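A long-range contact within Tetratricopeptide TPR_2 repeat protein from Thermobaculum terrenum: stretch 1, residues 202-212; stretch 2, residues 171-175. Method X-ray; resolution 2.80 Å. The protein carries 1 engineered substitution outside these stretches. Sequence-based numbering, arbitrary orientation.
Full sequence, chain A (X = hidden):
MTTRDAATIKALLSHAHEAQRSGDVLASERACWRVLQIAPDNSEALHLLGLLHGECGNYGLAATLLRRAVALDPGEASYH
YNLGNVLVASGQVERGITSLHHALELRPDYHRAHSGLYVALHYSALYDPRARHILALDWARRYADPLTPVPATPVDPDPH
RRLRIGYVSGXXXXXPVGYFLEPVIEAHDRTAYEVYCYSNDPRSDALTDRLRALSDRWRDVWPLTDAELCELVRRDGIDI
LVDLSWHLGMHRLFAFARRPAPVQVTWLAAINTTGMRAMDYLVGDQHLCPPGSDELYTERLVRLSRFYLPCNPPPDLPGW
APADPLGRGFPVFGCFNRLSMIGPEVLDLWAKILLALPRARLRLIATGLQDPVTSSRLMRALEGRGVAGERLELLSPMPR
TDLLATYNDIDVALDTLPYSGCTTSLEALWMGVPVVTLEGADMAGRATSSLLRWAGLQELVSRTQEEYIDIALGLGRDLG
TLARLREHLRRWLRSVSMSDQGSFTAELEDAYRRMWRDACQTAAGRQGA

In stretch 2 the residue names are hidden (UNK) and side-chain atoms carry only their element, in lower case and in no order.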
ATOM      1  N   PRO A 202      -8.660   3.273 -14.611  1.00 53.37           N
ATOM      2  CA  PRO A 202      -8.536   2.969 -16.045  1.00 52.06           C
ATOM      3  C   PRO A 202      -7.207   2.358 -16.500  1.00 53.43           C
ATOM      4  O   PRO A 202      -7.182   1.710 -17.545  1.00 55.97           O
ATOM      5  CB  PRO A 202      -8.757   4.326 -16.729  1.00 51.92           C
ATOM      6  CG  PRO A 202      -8.566   5.351 -15.677  1.00 52.44           C
ATOM      7  CD  PRO A 202      -8.842   4.715 -14.357  1.00 52.87           C
ATOM      8  N   ARG A 203      -6.119   2.573 -15.760  1.00 53.08           N
ATOM      9  CA  ARG A 203      -4.818   2.025 -16.154  1.00 51.47           C
ATOM     10  C   ARG A 203      -4.905   0.507 -16.350  1.00 51.56           C
ATOM     11  O   ARG A 203      -5.274  -0.235 -15.433  1.00 47.23           O
ATOM     12  CB  ARG A 203      -3.732   2.354 -15.125  1.00 50.96           C
ATOM     13  CG  ARG A 203      -3.180   3.758 -15.239  1.00 48.61           C
ATOM     14  CD  ARG A 203      -2.333   4.109 -14.033  1.00 48.89           C
ATOM     15  NE  ARG A 203      -3.155   4.329 -12.838  1.00 48.88           N
ATOM     16  CZ  ARG A 203      -2.711   4.834 -11.683  1.00 47.26           C
ATOM     17  NH1 ARG A 203      -1.434   5.187 -11.532  1.00 46.92           N
ATOM     18  NH2 ARG A 203      -3.552   4.993 -10.662  1.00 44.85           N
ATOM     19  N   SER A 204      -4.576   0.072 -17.564  1.00 53.15           N
ATOM     20  CA  SER A 204      -4.655  -1.328 -17.956  1.00 52.04           C
ATOM     21  C   SER A 204      -3.345  -1.730 -18.637  1.00 54.46           C
ATOM     22  O   SER A 204      -3.129  -1.439 -19.823  1.00 60.62           O
ATOM     23  CB  SER A 204      -5.856  -1.540 -18.882  1.00 50.62           C
ATOM     24  OG  SER A 204      -6.024  -2.902 -19.235  1.00 49.06           O
ATOM     25  N   ASP A 205      -2.462  -2.357 -17.857  1.00 54.18           N
ATOM     26  CA  ASP A 205      -1.164  -2.863 -18.332  1.00 54.78           C
ATOM     27  C   ASP A 205      -1.191  -4.388 -18.536  1.00 54.22           C
ATOM     28  O   ASP A 205      -2.232  -5.012 -18.388  1.00 57.96           O
ATOM     29  CB  ASP A 205      -0.042  -2.424 -17.367  1.00 55.28           C
ATOM     30  CG  ASP A 205      -0.211  -2.963 -15.939  1.00 55.11           C
ATOM     31  OD1 ASP A 205      -0.842  -4.020 -15.730  1.00 51.35           O
ATOM     32  OD2 ASP A 205       0.322  -2.316 -15.010  1.00 57.61           O
ATOM     33  N   ALA A 206      -0.051  -4.979 -18.879  1.00 53.41           N
ATOM     34  CA  ALA A 206       0.057  -6.438 -19.063  1.00 53.67           C
ATOM     35  C   ALA A 206      -0.562  -7.289 -17.934  1.00 52.49           C
ATOM     36  O   ALA A 206      -1.153  -8.333 -18.208  1.00 54.49           O
ATOM     37  CB  ALA A 206       1.518  -6.832 -19.266  1.00 52.95           C
ATOM     38  N   LEU A 207      -0.417  -6.858 -16.680  1.00 50.03           N
ATOM     39  CA  LEU A 207      -0.959  -7.619 -15.543  1.00 47.98           C
ATOM     40  C   LEU A 207      -2.499  -7.559 -15.478  1.00 49.26           C
ATOM     41  O   LEU A 207      -3.138  -8.548 -15.112  1.00 48.23           O
ATOM     42  CB  LEU A 207      -0.340  -7.146 -14.221  1.00 45.41           C
ATOM     43  CG  LEU A 207      -0.789  -7.827 -12.921  1.00 46.25           C
ATOM     44  CD1 LEU A 207      -0.873  -9.337 -13.029  1.00 48.69           C
ATOM     45  CD2 LEU A 207       0.160  -7.500 -11.782  1.00 46.44           C
ATOM     46  N   THR A 208      -3.093  -6.419 -15.842  1.00 46.97           N
ATOM     47  CA  THR A 208      -4.559  -6.297 -15.850  1.00 49.08           C
ATOM     48  C   THR A 208      -5.135  -7.213 -16.934  1.00 48.12           C
ATOM     49  O   THR A 208      -6.153  -7.866 -16.717  1.00 46.59           O
ATOM     50  CB  THR A 208      -5.083  -4.842 -16.041  1.00 50.78           C
ATOM     51  OG1 THR A 208      -4.941  -4.429 -17.401  1.00 56.65           O
ATOM     52  CG2 THR A 208      -4.350  -3.880 -15.167  1.00 48.99           C
ATOM     53  N   ASP A 209      -4.463  -7.260 -18.083  1.00 49.32           N
ATOM     54  CA  ASP A 209      -4.811  -8.191 -19.162  1.00 50.80           C
ATOM     55  C   ASP A 209      -4.803  -9.637 -18.665  1.00 52.22           C
ATOM     56  O   ASP A 209      -5.722 -10.409 -18.985  1.00 55.54           O
ATOM     57  CB  ASP A 209      -3.873  -8.042 -20.370  1.00 49.19           C
ATOM     58  CG  ASP A 209      -3.972  -6.669 -21.045  1.00 49.73           C
ATOM     59  OD1 ASP A 209      -4.937  -5.913 -20.791  1.00 47.35           O
ATOM     60  OD2 ASP A 209      -3.068  -6.344 -21.842  1.00 49.26           O
ATOM     61  N   ARG A 210      -3.794  -9.989 -17.871  1.00 50.38           N
ATOM     62  CA  ARG A 210      -3.739 -11.318 -17.243  1.00 53.58           C
ATOM     63  C   ARG A 210      -4.868 -11.532 -16.219  1.00 53.56           C
ATOM     64  O   ARG A 210      -5.526 -12.578 -16.229  1.00 55.47           O
ATOM     65  CB  ARG A 210      -2.357 -11.598 -16.619  1.00 54.56           C
ATOM     66  CG  ARG A 210      -1.347 -12.171 -17.614  1.00 54.67           C
ATOM     67  CD  ARG A 210       0.016 -12.463 -16.990  1.00 53.88           C
ATOM     68  NE  ARG A 210       0.927 -11.308 -17.066  1.00 52.02           N
ATOM     69  CZ  ARG A 210       1.596 -10.747 -16.052  1.00 49.48           C
ATOM     70  NH1 ARG A 210       1.520 -11.204 -14.799  1.00 46.68           N
ATOM     71  NH2 ARG A 210       2.379  -9.705 -16.308  1.00 50.98           N
ATOM     72  N   LEU A 211      -5.092 -10.547 -15.351  1.00 50.68           N
ATOM     73  CA  LEU A 211      -6.186 -10.612 -14.366  1.00 49.74           C
ATOM     74  C   LEU A 211      -7.558 -10.731 -15.037  1.00 49.56           C
ATOM     75  O   LEU A 211      -8.416 -11.478 -14.566  1.00 46.71           O
ATOM     76  CB  LEU A 211      -6.171  -9.383 -13.436  1.00 50.38           C
ATOM     77  CG  LEU A 211      -5.478  -9.408 -12.055  1.00 48.81           C
ATOM     78  CD1 LEU A 211      -4.541 -10.582 -11.816  1.00 47.08           C
ATOM     79  CD2 LEU A 211      -4.751  -8.088 -11.808  1.00 47.50           C
ATOM     80  N   ARG A 212      -7.755  -9.992 -16.127  1.00 49.97           N
ATOM     81  CA  ARG A 212      -8.998 -10.053 -16.904  1.00 49.62           C
ATOM     82  C   ARG A 212      -9.212 -11.440 -17.502  1.00 51.65           C
ATOM     83  O   ARG A 212     -10.319 -11.984 -17.433  1.00 51.17           O
ATOM     84  CB  ARG A 212      -9.002  -8.995 -18.018  1.00 48.34           C
ATOM     85  CG  ARG A 212     -10.336  -8.841 -18.729  1.00 47.35           C
ATOM     86  CD  ARG A 212     -10.320  -7.812 -19.845  1.00 47.63           C
ATOM     87  NE  ARG A 212      -9.921  -6.467 -19.407  1.00 49.28           N
ATOM     88  CZ  ARG A 212      -8.718  -5.905 -19.578  1.00 48.98           C
ATOM     89  NH1 ARG A 212      -7.713  -6.546 -20.171  1.00 47.78           N
ATOM     90  NH2 ARG A 212      -8.511  -4.666 -19.136  1.00 50.82           N
ATOM     91  N   UNK A 171      -6.333  -0.664  -7.925  1.00 38.51           N
ATOM     92  CA  UNK A 171      -4.960  -0.964  -8.314  1.00 40.96           C
ATOM     93  C   UNK A 171      -4.775  -2.440  -8.746  1.00 41.53           C
ATOM     94  O   UNK A 171      -3.836  -3.134  -8.330  1.00 41.11           O
ATOM     95  c   UNK A 171      -4.315  -0.945  -5.844  1.00 41.85           C
ATOM     96  c   UNK A 171      -5.152   0.043  -5.043  1.00 43.20           C
ATOM     97  o   UNK A 171      -5.359  -0.235  -3.839  1.00 48.29           O
ATOM     98  c   UNK A 171      -3.977  -0.486  -7.242  1.00 40.41           C
ATOM     99  o   UNK A 171      -5.592   1.084  -5.579  1.00 38.36           O
ATOM    100  N   UNK A 172      -5.697  -2.878  -9.609  1.00 40.18           N
ATOM    101  CA  UNK A 172      -5.584  -4.116 -10.368  1.00 39.87           C
ATOM    102  C   UNK A 172      -4.667  -3.865 -11.554  1.00 40.39           C
ATOM    103  O   UNK A 172      -5.144  -3.601 -12.644  1.00 39.45           O
ATOM    104  c   UNK A 172      -8.029  -4.906  -9.809  1.00 39.03           C
ATOM    105  c   UNK A 172      -7.487  -5.841  -8.741  1.00 38.86           C
ATOM    106  c   UNK A 172      -6.970  -4.578 -10.870  1.00 39.49           C
ATOM    107  c   UNK A 172      -9.252  -5.519 -10.466  1.00 38.48           C
ATOM    108  N   UNK A 173      -3.357  -3.923 -11.308  1.00 41.48           N
ATOM    109  CA  UNK A 173      -2.302  -3.669 -12.310  1.00 42.19           C
ATOM    110  C   UNK A 173      -0.947  -4.040 -11.698  1.00 44.23           C
ATOM    111  O   UNK A 173      -0.913  -4.600 -10.593  1.00 45.82           O
ATOM    112  n   UNK A 173      -2.533   2.447  -9.398  1.00 45.68           N
ATOM    113  c   UNK A 173      -2.764   1.610 -10.397  1.00 44.79           C
ATOM    114  c   UNK A 173      -1.925  -1.188 -11.699  1.00 43.41           C
ATOM    115  n   UNK A 173      -4.017   1.252 -10.667  1.00 45.63           N
ATOM    116  c   UNK A 173      -1.832   0.235 -12.238  1.00 45.39           C
ATOM    117  n   UNK A 173      -1.738   1.172 -11.125  1.00 44.74           N
ATOM    118  c   UNK A 173      -2.303  -2.195 -12.775  1.00 42.70           C
ATOM    119  N   UNK A 174       0.158  -3.730 -12.396  1.00 44.17           N
ATOM    120  CA  UNK A 174       1.523  -3.909 -11.864  1.00 41.82           C
ATOM    121  C   UNK A 174       1.678  -3.101 -10.588  1.00 39.17           C
ATOM    122  O   UNK A 174       2.067  -1.936 -10.623  1.00 36.94           O
ATOM    123  s   UNK A 174       2.705  -4.600 -14.300  1.00 45.78           S
ATOM    124  c   UNK A 174       2.586  -3.486 -12.884  1.00 43.61           C
ATOM    125  N   UNK A 175       1.352  -3.747  -9.471  1.00 36.56           N
ATOM    126  CA  UNK A 175       1.214  -3.098  -8.183  1.00 35.73           C
ATOM    127  C   UNK A 175       0.997  -4.197  -7.149  1.00 35.65           C
ATOM    128  O   UNK A 175       0.317  -5.172  -7.441  1.00 34.33           O
ATOM    129  c   UNK A 175       0.007  -2.148  -8.207  1.00 36.09           C
ATOM    130  n   UNK A 175       0.467  -0.293  -6.559  1.00 39.49           N
ATOM    131  c   UNK A 175       0.071   0.105  -5.362  1.00 40.17           C
ATOM    132  c   UNK A 175      -0.222  -1.432  -6.917  1.00 36.97           C
ATOM    133  c   UNK A 175      -1.047  -1.706  -5.887  1.00 38.79           C
ATOM    134  n   UNK A 175      -0.852  -0.736  -4.932  1.00 40.26           N
TER

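Position 171 carries five side-chain atoms: a run of three carbons, the third bearing two oxygens. Its closest side-chain atom to stretch 1 is CB, 6.5 Å from NH2 of Arg 203, so it takes no part in the contact. A terminal carboxylate two carbons beyond CA's first carbon identifies Glu 171, and both carboxylate oxygens are hydrogen-bonded elsewhere in the structure.

Position 172 has four carbons and no heteroatom, forked at the second. CB at 172 lies 4.3 Å from CD2 of Leu 211, an apolar contact on a helical residue whose CA-to-CB bond points toward stretch 2. Branching one atom past CB gives Leu 172.

Position 173 shows three carbons, a nitrogen, and then a carbon carrying two more nitrogens. This flat nitrogen-bearing end lies over the guanidinium of Arg 203, and the backbone O at 173 lies 3.3 Å from CD2 of Leu 207. The end is itself a guanidinium, so the residue is Arg 173. The chain is extended after chi1 (66°, p), with chi2 and chi3 both t, and this carries the group to Arg 203. The two guanidiniums stack, their centres 3.5 Å apart and their planes at 20°. NH2 of Arg 173 and NH2 of Arg 203 approach to 3.0 Å, but both are donors of like charge, so this is no hydrogen bond. The residue has the largest area covered by the other stretch, 120 Å².

Position 174 has one carbon followed by one sulfur. The sulfur at 174 lies 4.0 Å from CB of Leu 207, an apolar contact. This side chain defines Cys 174. The backbone supplies the polar link: N of Cys 174 donates to OD2 of Asp 205 at 3.0 Å with an angle of 163°, and weakly to OD1 of Asp 205 at 3.5 Å and 141°.

Position 175 carries one carbon and a five-membered ring of three carbons and two nitrogens; its side chain comes no closer to stretch 1 than 6.4 Å, from CB to CD2 of Leu 207. The ring is an imidazole, hence His 175, with chi1 at 180° (t).

The contact buries 442 Å² in total and centres on the start of a helix. Asp 205, at the N-cap, accepts through OD1 from N of Thr 208 at 3.3 Å and weakly from N of Leu 207 at 3.0 Å, while OD2 takes the stronger bond from Cys 174. One carboxylate thus caps the helix and ties it to stretch 2. Leu 207 and Leu 211, one turn apart, add apolar packing, and the paired guanidiniums extend the contact ahead of the helix.

Stretch 2 (171-175) ELRCH
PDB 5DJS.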